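Flagellar brake protein YcgR (Escherichia coli K-12, PDB 5Y6H) acts as a flagellar brake that slows the motor when bound to cyclic di-GMP, with this N-terminal domain involved in FliG binding. Local coordinates at residues Gln7-Asn12 with Pro105-Phe110; Val19-His24 with Ile46-Leu51. One frame throughout, in Å; residues are numbered along the deposited sequence.

Interaction 1 of 2, residues Gln7-Asn12 with Pro105-Phe110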
ATOM      1  N   GLN A   7      -4.822 -19.591  -3.574  1.00 64.52           N
ATOM      2  CA  GLN A   7      -6.226 -19.256  -3.368  1.00 62.97           C
ATOM      3  C   GLN A   7      -6.426 -17.764  -3.118  1.00 58.71           C
ATOM      4  O   GLN A   7      -7.423 -17.178  -3.558  1.00 55.69           O
ATOM      5  CB  GLN A   7      -6.767 -20.070  -2.193  1.00 67.18           C
ATOM      6  CG  GLN A   7      -7.963 -19.466  -1.493  1.00 65.82           C
ATOM      7  CD  GLN A   7      -8.582 -20.424  -0.500  1.00 70.15           C
ATOM      8  OE1 GLN A   7      -9.771 -20.710  -0.565  1.00 75.92           O
ATOM      9  NE2 GLN A   7      -7.772 -20.929   0.424  1.00 73.77           N
ATOM     10  N   PHE A   8      -5.488 -17.129  -2.420  1.00 58.56           N
ATOM     11  CA  PHE A   8      -5.639 -15.755  -1.960  1.00 55.23           C
ATOM     12  C   PHE A   8      -5.123 -14.724  -2.965  1.00 50.81           C
ATOM     13  O   PHE A   8      -4.913 -13.564  -2.594  1.00 48.32           O
ATOM     14  CB  PHE A   8      -4.930 -15.588  -0.617  1.00 57.57           C
ATOM     15  CG  PHE A   8      -5.237 -16.684   0.363  1.00 62.32           C
ATOM     16  CD1 PHE A   8      -6.521 -16.846   0.856  1.00 62.86           C
ATOM     17  CD2 PHE A   8      -4.248 -17.561   0.781  1.00 66.36           C
ATOM     18  CE1 PHE A   8      -6.815 -17.856   1.756  1.00 67.28           C
ATOM     19  CE2 PHE A   8      -4.535 -18.575   1.682  1.00 70.85           C
ATOM     20  CZ  PHE A   8      -5.820 -18.722   2.169  1.00 71.28           C
ATOM     21  N   LEU A   9      -4.931 -15.120  -4.223  1.00 49.88           N
ATOM     22  CA  LEU A   9      -4.369 -14.246  -5.245  1.00 45.95           C
ATOM     23  C   LEU A   9      -5.478 -13.546  -6.021  1.00 42.04           C
ATOM     24  O   LEU A   9      -6.396 -14.197  -6.527  1.00 42.58           O
ATOM     25  CB  LEU A   9      -3.487 -15.050  -6.204  1.00 48.17           C
ATOM     26  CG  LEU A   9      -2.600 -14.288  -7.199  1.00 46.61           C
ATOM     27  CD1 LEU A   9      -2.038 -13.001  -6.602  1.00 42.56           C
ATOM     28  CD2 LEU A   9      -1.483 -15.193  -7.700  1.00 50.46           C
ATOM     29  N   LYS A  10      -5.396 -12.220  -6.100  1.00 38.27           N
ATOM     30  CA  LYS A  10      -6.233 -11.432  -6.999  1.00 34.80           C
ATOM     31  C   LYS A  10      -5.387 -10.945  -8.167  1.00 32.75           C
ATOM     32  O   LYS A  10      -4.350 -10.305  -7.962  1.00 31.41           O
ATOM     33  CB  LYS A  10      -6.866 -10.247  -6.271  1.00 33.74           C
ATOM     34  CG  LYS A  10      -7.498 -10.617  -4.950  1.00 37.65           C
ATOM     35  CD  LYS A  10      -8.534 -11.718  -5.142  1.00 41.91           C
ATOM     36  CE  LYS A  10      -9.537 -11.756  -4.003  1.00 45.89           C
ATOM     37  NZ  LYS A  10     -10.899 -12.164  -4.461  1.00 50.00           N
ATOM     38  N   GLN A  11      -5.834 -11.235  -9.385  1.00 32.63           N
ATOM     39  CA  GLN A  11      -5.011 -11.026 -10.568  1.00 31.16           C
ATOM     40  C   GLN A  11      -5.591 -10.046 -11.579  1.00 33.85           C
ATOM     41  O   GLN A  11      -4.834  -9.288 -12.191  1.00 40.69           O
ATOM     42  CB  GLN A  11      -4.748 -12.377 -11.249  1.00 33.23           C
ATOM     43  CG  GLN A  11      -3.563 -13.127 -10.660  1.00 47.05           C
ATOM     44  CD  GLN A  11      -2.975 -14.124 -11.631  1.00 64.20           C
ATOM     45  OE1 GLN A  11      -3.564 -15.171 -11.905  1.00 60.36           O
ATOM     46  NE2 GLN A  11      -1.825 -13.787 -12.188  1.00 76.90           N
ATOM     47  N   ASN A  12      -6.928 -10.045 -11.792  1.00 33.40           N
ATOM     48  CA  ASN A  12      -7.391  -9.078 -12.782  1.00 27.57           C
ATOM     49  C   ASN A  12      -7.601  -7.705 -12.137  1.00 28.29           C
ATOM     50  O   ASN A  12      -7.797  -7.606 -10.922  1.00 27.82           O
ATOM     51  CB  ASN A  12      -8.680  -9.573 -13.457  1.00 33.13           C
ATOM     52  CG  ASN A  12      -9.923  -9.370 -12.610  1.00 29.40           C
ATOM     53  OD1 ASN A  12     -10.377  -8.246 -12.404  1.00 27.88           O
ATOM     54  ND2 ASN A  12     -10.499 -10.469 -12.137  1.00 35.65           N
ATOM     55  N   PRO A 105      -1.213  -2.286  -7.977  1.00 17.63           N
ATOM     56  CA  PRO A 105      -0.351  -3.381  -8.404  1.00 18.76           C
ATOM     57  C   PRO A 105      -1.079  -4.277  -9.387  1.00 19.27           C
ATOM     58  O   PRO A 105      -2.320  -4.327  -9.405  1.00 20.21           O
ATOM     59  CB  PRO A 105      -0.056  -4.123  -7.087  1.00 20.59           C
ATOM     60  CG  PRO A 105      -1.335  -3.932  -6.313  1.00 18.42           C
ATOM     61  CD  PRO A 105      -1.776  -2.514  -6.635  1.00 18.59           C
ATOM     62  N   PRO A 106      -0.346  -5.000 -10.237  1.00 18.79           N
ATOM     63  CA  PRO A 106      -1.019  -5.949 -11.140  1.00 19.59           C
ATOM     64  C   PRO A 106      -1.616  -7.143 -10.415  1.00 23.61           C
ATOM     65  O   PRO A 106      -2.582  -7.734 -10.911  1.00 25.32           O
ATOM     66  CB  PRO A 106       0.098  -6.366 -12.107  1.00 24.88           C
ATOM     67  CG  PRO A 106       1.365  -6.086 -11.362  1.00 31.44           C
ATOM     68  CD  PRO A 106       1.089  -4.874 -10.533  1.00 25.71           C
ATOM     69  N   THR A 107      -1.066  -7.525  -9.264  1.00 23.83           N
ATOM     70  CA  THR A 107      -1.638  -8.592  -8.453  1.00 26.27           C
ATOM     71  C   THR A 107      -1.624  -8.171  -6.990  1.00 22.13           C
ATOM     72  O   THR A 107      -0.855  -7.300  -6.578  1.00 21.76           O
ATOM     73  CB  THR A 107      -0.891  -9.929  -8.618  1.00 25.62           C
ATOM     74  OG1 THR A 107       0.439  -9.812  -8.094  1.00 23.73           O
ATOM     75  CG2 THR A 107      -0.829 -10.351 -10.080  1.00 32.43           C
ATOM     76  N   LEU A 108      -2.486  -8.817  -6.207  1.00 20.30           N
ATOM     77  CA  LEU A 108      -2.669  -8.497  -4.798  1.00 21.31           C
ATOM     78  C   LEU A 108      -3.035  -9.777  -4.060  1.00 25.74           C
ATOM     79  O   LEU A 108      -3.783 -10.605  -4.586  1.00 29.88           O
ATOM     80  CB  LEU A 108      -3.756  -7.424  -4.625  1.00 25.31           C
ATOM     81  CG  LEU A 108      -4.168  -6.887  -3.251  1.00 28.75           C
ATOM     82  CD1 LEU A 108      -4.669  -5.463  -3.396  1.00 26.92           C
ATOM     83  CD2 LEU A 108      -5.247  -7.760  -2.624  1.00 26.08           C
ATOM     84  N   TRP A 109      -2.504  -9.940  -2.851  1.00 23.62           N
ATOM     85  CA  TRP A 109      -2.882 -11.045  -1.979  1.00 25.74           C
ATOM     86  C   TRP A 109      -3.912 -10.560  -0.966  1.00 25.72           C
ATOM     87  O   TRP A 109      -3.693  -9.557  -0.282  1.00 28.50           O
ATOM     88  CB  TRP A 109      -1.668 -11.625  -1.247  1.00 28.25           C
ATOM     89  CG  TRP A 109      -0.622 -12.233  -2.138  1.00 29.68           C
ATOM     90  CD1 TRP A 109       0.550 -11.657  -2.534  1.00 28.52           C
ATOM     91  CD2 TRP A 109      -0.650 -13.537  -2.733  1.00 31.44           C
ATOM     92  NE1 TRP A 109       1.254 -12.520  -3.341  1.00 32.88           N
ATOM     93  CE2 TRP A 109       0.539 -13.681  -3.479  1.00 35.96           C
ATOM     94  CE3 TRP A 109      -1.562 -14.596  -2.709  1.00 34.86           C
ATOM     95  CZ2 TRP A 109       0.838 -14.843  -4.193  1.00 38.49           C
ATOM     96  CZ3 TRP A 109      -1.264 -15.749  -3.419  1.00 34.44           C
ATOM     97  CH2 TRP A 109      -0.074 -15.862  -4.151  1.00 35.72           C
ATOM     98  N   PHE A 110      -5.042 -11.260  -0.888  1.00 28.40           N
ATOM     99  CA  PHE A 110      -6.058 -11.038   0.142  1.00 30.92           C
ATOM    100  C   PHE A 110      -6.180 -12.365   0.878  1.00 32.75           C
ATOM    101  O   PHE A 110      -6.981 -13.221   0.497  1.00 31.07           O
ATOM    102  CB  PHE A 110      -7.399 -10.582  -0.458  1.00 28.57           C
ATOM    103  CG  PHE A 110      -8.346  -9.983   0.545  1.00 28.51           C
ATOM    104  CD1 PHE A 110      -9.710  -9.953   0.299  1.00 30.49           C
ATOM    105  CD2 PHE A 110      -7.875  -9.444   1.732  1.00 26.45           C
ATOM    106  CE1 PHE A 110     -10.584  -9.398   1.216  1.00 34.50           C
ATOM    107  CE2 PHE A 110      -8.742  -8.890   2.654  1.00 28.93           C
ATOM    108  CZ  PHE A 110     -10.100  -8.866   2.397  1.00 30.60           C
TER
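The outermost strand 9-10 of the antiparallel PilZN-domain sheet pairs with its neighbour, strand 108-111, and L9 lies against W109 on one face of the pair. The pairing is fixed by three backbone hydrogen bonds: F110 N to F8 O (2.9 Å), K10 N to L108 O (2.7 Å, N-H...O angle 167°) and L108 N to K10 O (3.0 Å). K10 and L108 thus form a hydrogen-bonded pair, L9 and W109 a non-hydrogen-bonded one. In the latter, L9 CD1 sits 4.0 Å from the centroid of the W109 six-membered ring and only 4° off its normal, a CH-pi contact over the face. L9 CB touches the rim at CZ3 (3.6 Å), and F8 CB lies 4.1 Å from CE3. CG of W109 stands anti to the carbonyl carbon (chi1 -63°), and the ring beyond it lies against L9. Y4 also meets this ring. An alanine at W109 would probably leave L9 CD1 without its aromatic partner and open a gap beside F8 CB. On the other face, K10 CG approaches L108 CD2 at 4.3 Å. Backbone hydrogen bonds therefore hold the strands in alignment, whereas apolar and CH-pi packing joins the side chains.

Interaction 2 of 2, residues Val19-His24 with Ile46-Leu51; sequences VLRDLH and ITPDKL
Neither flat group in this contact is stacked: the imidazole of H24 meets I46 CG2 obliquely, and the guanidinium of R21 approaches the I46 carbonyl and the P48 ring in the same slanting way. The methyl I46 CG2 lies 3.7 Å from H24 CG, near the root of the ring, the two side chains running past one another in opposite senses. CG of H24 is anti to the backbone N (chi1 171°), which carries the root of the ring to that methyl. Farther along the ring, H24 NE2 makes a weak hydrogen bond to L44 O, a second tie to strand 37-47. The R21 chain is bent, and NH2 lies 3.7 Å from P48 CD, whereas NH1 stays 3.9 Å from I46 O; no hydrogen bond spans the two segments. Deeper in, the other branch of I46 reaches the helix, with CD1 4.1 Å from L20 CB. L20 CD1 meets L51 CD1 at 4.2 Å, these two side chains crossing at about a right angle, and F84 touches both leucines. The connection between strands 37-47 and 50-54 includes an ST turn, in which T47 OG1 accepts from D49 N (3.1 Å). Helix 13-26 thus packs across the strands by dispersion: I46 offers one branch to L20 and another to H24, and R21 adds a polar fringe where the contact borders solvent.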
ATOM      1  N   VAL A  19     -10.517  -4.826  -3.711  1.00 18.57           N
ATOM      2  CA  VAL A  19      -9.924  -4.981  -2.386  1.00 17.93           C
ATOM      3  C   VAL A  19      -9.383  -3.648  -1.888  1.00 16.31           C
ATOM      4  O   VAL A  19      -9.520  -3.307  -0.705  1.00 17.85           O
ATOM      5  CB  VAL A  19      -8.824  -6.059  -2.408  1.00 17.80           C
ATOM      6  CG1 VAL A  19      -8.112  -6.120  -1.060  1.00 17.82           C
ATOM      7  CG2 VAL A  19      -9.410  -7.416  -2.771  1.00 21.75           C
ATOM      8  N   LEU A  20      -8.756  -2.876  -2.779  1.00 17.55           N
ATOM      9  CA  LEU A  20      -8.194  -1.589  -2.383  1.00 14.81           C
ATOM     10  C   LEU A  20      -9.287  -0.620  -1.953  1.00 17.71           C
ATOM     11  O   LEU A  20      -9.092   0.174  -1.024  1.00 17.45           O
ATOM     12  CB  LEU A  20      -7.374  -1.004  -3.533  1.00 16.79           C
ATOM     13  CG  LEU A  20      -6.100  -1.770  -3.898  1.00 19.87           C
ATOM     14  CD1 LEU A  20      -5.468  -1.186  -5.155  1.00 20.07           C
ATOM     15  CD2 LEU A  20      -5.106  -1.767  -2.740  1.00 19.14           C
ATOM     16  N   ARG A  21     -10.448  -0.670  -2.617  1.00 14.46           N
ATOM     17  CA  ARG A  21     -11.576   0.159  -2.201  1.00 19.20           C
ATOM     18  C   ARG A  21     -12.017  -0.192  -0.785  1.00 17.06           C
ATOM     19  O   ARG A  21     -12.301   0.702   0.021  1.00 17.96           O
ATOM     20  CB  ARG A  21     -12.747  -0.001  -3.175  1.00 22.83           C
ATOM     21  CG  ARG A  21     -12.442   0.386  -4.614  1.00 25.55           C
ATOM     22  CD  ARG A  21     -13.001   1.748  -4.962  1.00 29.33           C
ATOM     23  NE  ARG A  21     -12.996   1.988  -6.402  1.00 26.72           N
ATOM     24  CZ  ARG A  21     -12.879   3.192  -6.948  1.00 25.65           C
ATOM     25  NH1 ARG A  21     -12.756   4.258  -6.168  1.00 27.62           N
ATOM     26  NH2 ARG A  21     -12.885   3.333  -8.267  1.00 24.59           N
ATOM     27  N   ASP A  22     -12.084  -1.488  -0.468  1.00 20.24           N
ATOM     28  CA  ASP A  22     -12.443  -1.907   0.885  1.00 21.10           C
ATOM     29  C   ASP A  22     -11.384  -1.475   1.892  1.00 22.41           C
ATOM     30  O   ASP A  22     -11.714  -1.073   3.016  1.00 20.98           O
ATOM     31  CB  ASP A  22     -12.626  -3.426   0.940  1.00 22.62           C
ATOM     32  CG  ASP A  22     -13.988  -3.878   0.441  1.00 31.22           C
ATOM     33  OD1 ASP A  22     -14.860  -3.022   0.185  1.00 30.83           O
ATOM     34  OD2 ASP A  22     -14.186  -5.103   0.308  1.00 29.42           O
ATOM     35  N   LEU A  23     -10.109  -1.563   1.507  1.00 18.46           N
ATOM     36  CA  LEU A  23      -9.015  -1.155   2.387  1.00 14.82           C
ATOM     37  C   LEU A  23      -9.080   0.333   2.701  1.00 18.58           C
ATOM     38  O   LEU A  23      -8.887   0.749   3.850  1.00 17.86           O
ATOM     39  CB  LEU A  23      -7.679  -1.509   1.736  1.00 17.28           C
ATOM     40  CG  LEU A  23      -6.408  -1.311   2.563  1.00 16.14           C
ATOM     41  CD1 LEU A  23      -6.480  -2.079   3.881  1.00 20.53           C
ATOM     42  CD2 LEU A  23      -5.187  -1.730   1.753  1.00 19.01           C
ATOM     43  N   HIS A  24      -9.329   1.157   1.682  1.00 14.71           N
ATOM     44  CA  HIS A  24      -9.476   2.593   1.897  1.00 14.17           C
ATOM     45  C   HIS A  24     -10.606   2.898   2.877  1.00 19.58           C
ATOM     46  O   HIS A  24     -10.454   3.733   3.775  1.00 18.89           O
ATOM     47  CB  HIS A  24      -9.720   3.291   0.558  1.00 17.59           C
ATOM     48  CG  HIS A  24     -10.093   4.729   0.692  1.00 20.16           C
ATOM     49  ND1 HIS A  24     -11.353   5.204   0.397  1.00 22.37           N
ATOM     50  CD2 HIS A  24      -9.369   5.803   1.087  1.00 21.44           C
ATOM     51  CE1 HIS A  24     -11.390   6.508   0.606  1.00 28.87           C
ATOM     52  NE2 HIS A  24     -10.199   6.897   1.025  1.00 26.61           N
ATOM     53  N   ILE A  46      -7.922   6.683  -3.105  1.00 21.00           N
ATOM     54  CA  ILE A  46      -7.875   5.616  -4.097  1.00 24.02           C
ATOM     55  C   ILE A  46      -8.673   6.037  -5.326  1.00 23.43           C
ATOM     56  O   ILE A  46      -9.775   6.586  -5.207  1.00 21.12           O
ATOM     57  CB  ILE A  46      -8.397   4.281  -3.520  1.00 19.71           C
ATOM     58  CG1 ILE A  46      -8.303   3.162  -4.561  1.00 19.61           C
ATOM     59  CG2 ILE A  46      -9.820   4.427  -2.975  1.00 19.79           C
ATOM     60  CD1 ILE A  46      -6.874   2.784  -4.920  1.00 26.11           C
ATOM     61  N   THR A  47      -8.089   5.820  -6.511  1.00 18.44           N
ATOM     62  CA  THR A  47      -8.773   5.937  -7.794  1.00 20.21           C
ATOM     63  C   THR A  47      -8.369   4.726  -8.629  1.00 16.31           C
ATOM     64  O   THR A  47      -7.454   3.993  -8.231  1.00 18.75           O
ATOM     65  CB  THR A  47      -8.418   7.242  -8.522  1.00 17.19           C
ATOM     66  OG1 THR A  47      -7.152   7.099  -9.178  1.00 19.58           O
ATOM     67  CG2 THR A  47      -8.371   8.431  -7.565  1.00 19.41           C
ATOM     68  N   PRO A  48      -9.009   4.465  -9.774  1.00 18.14           N
ATOM     69  CA  PRO A  48      -8.542   3.355 -10.622  1.00 19.13           C
ATOM     70  C   PRO A  48      -7.101   3.499 -11.075  1.00 17.82           C
ATOM     71  O   PRO A  48      -6.494   2.501 -11.482  1.00 19.98           O
ATOM     72  CB  PRO A  48      -9.508   3.394 -11.814  1.00 20.43           C
ATOM     73  CG  PRO A  48     -10.750   3.984 -11.254  1.00 18.39           C
ATOM     74  CD  PRO A  48     -10.282   5.024 -10.272  1.00 19.97           C
ATOM     75  N   ASP A  49      -6.525   4.699 -11.003  1.00 17.07           N
ATOM     76  CA  ASP A  49      -5.190   4.939 -11.523  1.00 17.03           C
ATOM     77  C   ASP A  49      -4.155   5.301 -10.464  1.00 20.42           C
ATOM     78  O   ASP A  49      -2.971   5.398 -10.804  1.00 20.48           O
ATOM     79  CB  ASP A  49      -5.230   6.049 -12.583  1.00 21.41           C
ATOM     80  CG  ASP A  49      -5.987   5.638 -13.829  1.00 34.53           C
ATOM     81  OD1 ASP A  49      -6.633   6.511 -14.445  1.00 47.73           O
ATOM     82  OD2 ASP A  49      -5.936   4.444 -14.192  1.00 33.82           O
ATOM     83  N   LYS A  50      -4.544   5.490  -9.202  1.00 18.43           N
ATOM     84  CA  LYS A  50      -3.561   5.970  -8.238  1.00 19.77           C
ATOM     85  C   LYS A  50      -3.936   5.579  -6.813  1.00 18.37           C
ATOM     86  O   LYS A  50      -5.114   5.451  -6.470  1.00 17.74           O
ATOM     87  CB  LYS A  50      -3.390   7.493  -8.345  1.00 23.86           C
ATOM     88  CG  LYS A  50      -4.173   8.298  -7.320  1.00 30.75           C
ATOM     89  CD  LYS A  50      -3.903   9.789  -7.466  1.00 27.97           C
ATOM     90  CE  LYS A  50      -5.170  10.599  -7.250  1.00 30.61           C
ATOM     91  NZ  LYS A  50      -4.900  12.064  -7.245  1.00 28.84           N
ATOM     92  N   LEU A  51      -2.902   5.383  -5.996  1.00 17.30           N
ATOM     93  CA  LEU A  51      -3.009   5.243  -4.550  1.00 12.90           C
ATOM     94  C   LEU A  51      -2.248   6.388  -3.900  1.00 15.67           C
ATOM     95  O   LEU A  51      -1.121   6.694  -4.299  1.00 20.12           O
ATOM     96  CB  LEU A  51      -2.408   3.919  -4.050  1.00 15.06           C
ATOM     97  CG  LEU A  51      -3.070   2.560  -4.271  1.00 21.62           C
ATOM     98  CD1 LEU A  51      -3.138   2.213  -5.744  1.00 23.97           C
ATOM     99  CD2 LEU A  51      -2.300   1.484  -3.503  1.00 23.18           C
TER

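Interaction 1 lies at the sheet margin, its centre about 13 Å from the centre of the chain, against about 9 Å for interaction 2. The first joins strand to strand and is held by three backbone hydrogen bonds; the second sets a helix on strands mainly through apolar side-chain contacts, with no hydrogen bond between its segments, burying 320 Å² against 487 Å². The buried members are F8 and L108 in interaction 1, L20 and L51 in interaction 2. The two contacts, centres 14 Å apart, touch directly: L108 CD2 packs 3.7 Å from V19 CG1, and L108 CD1 3.8 Å from L20 CD2. Interaction 2 is nested within the chain loop that interaction 1 closes.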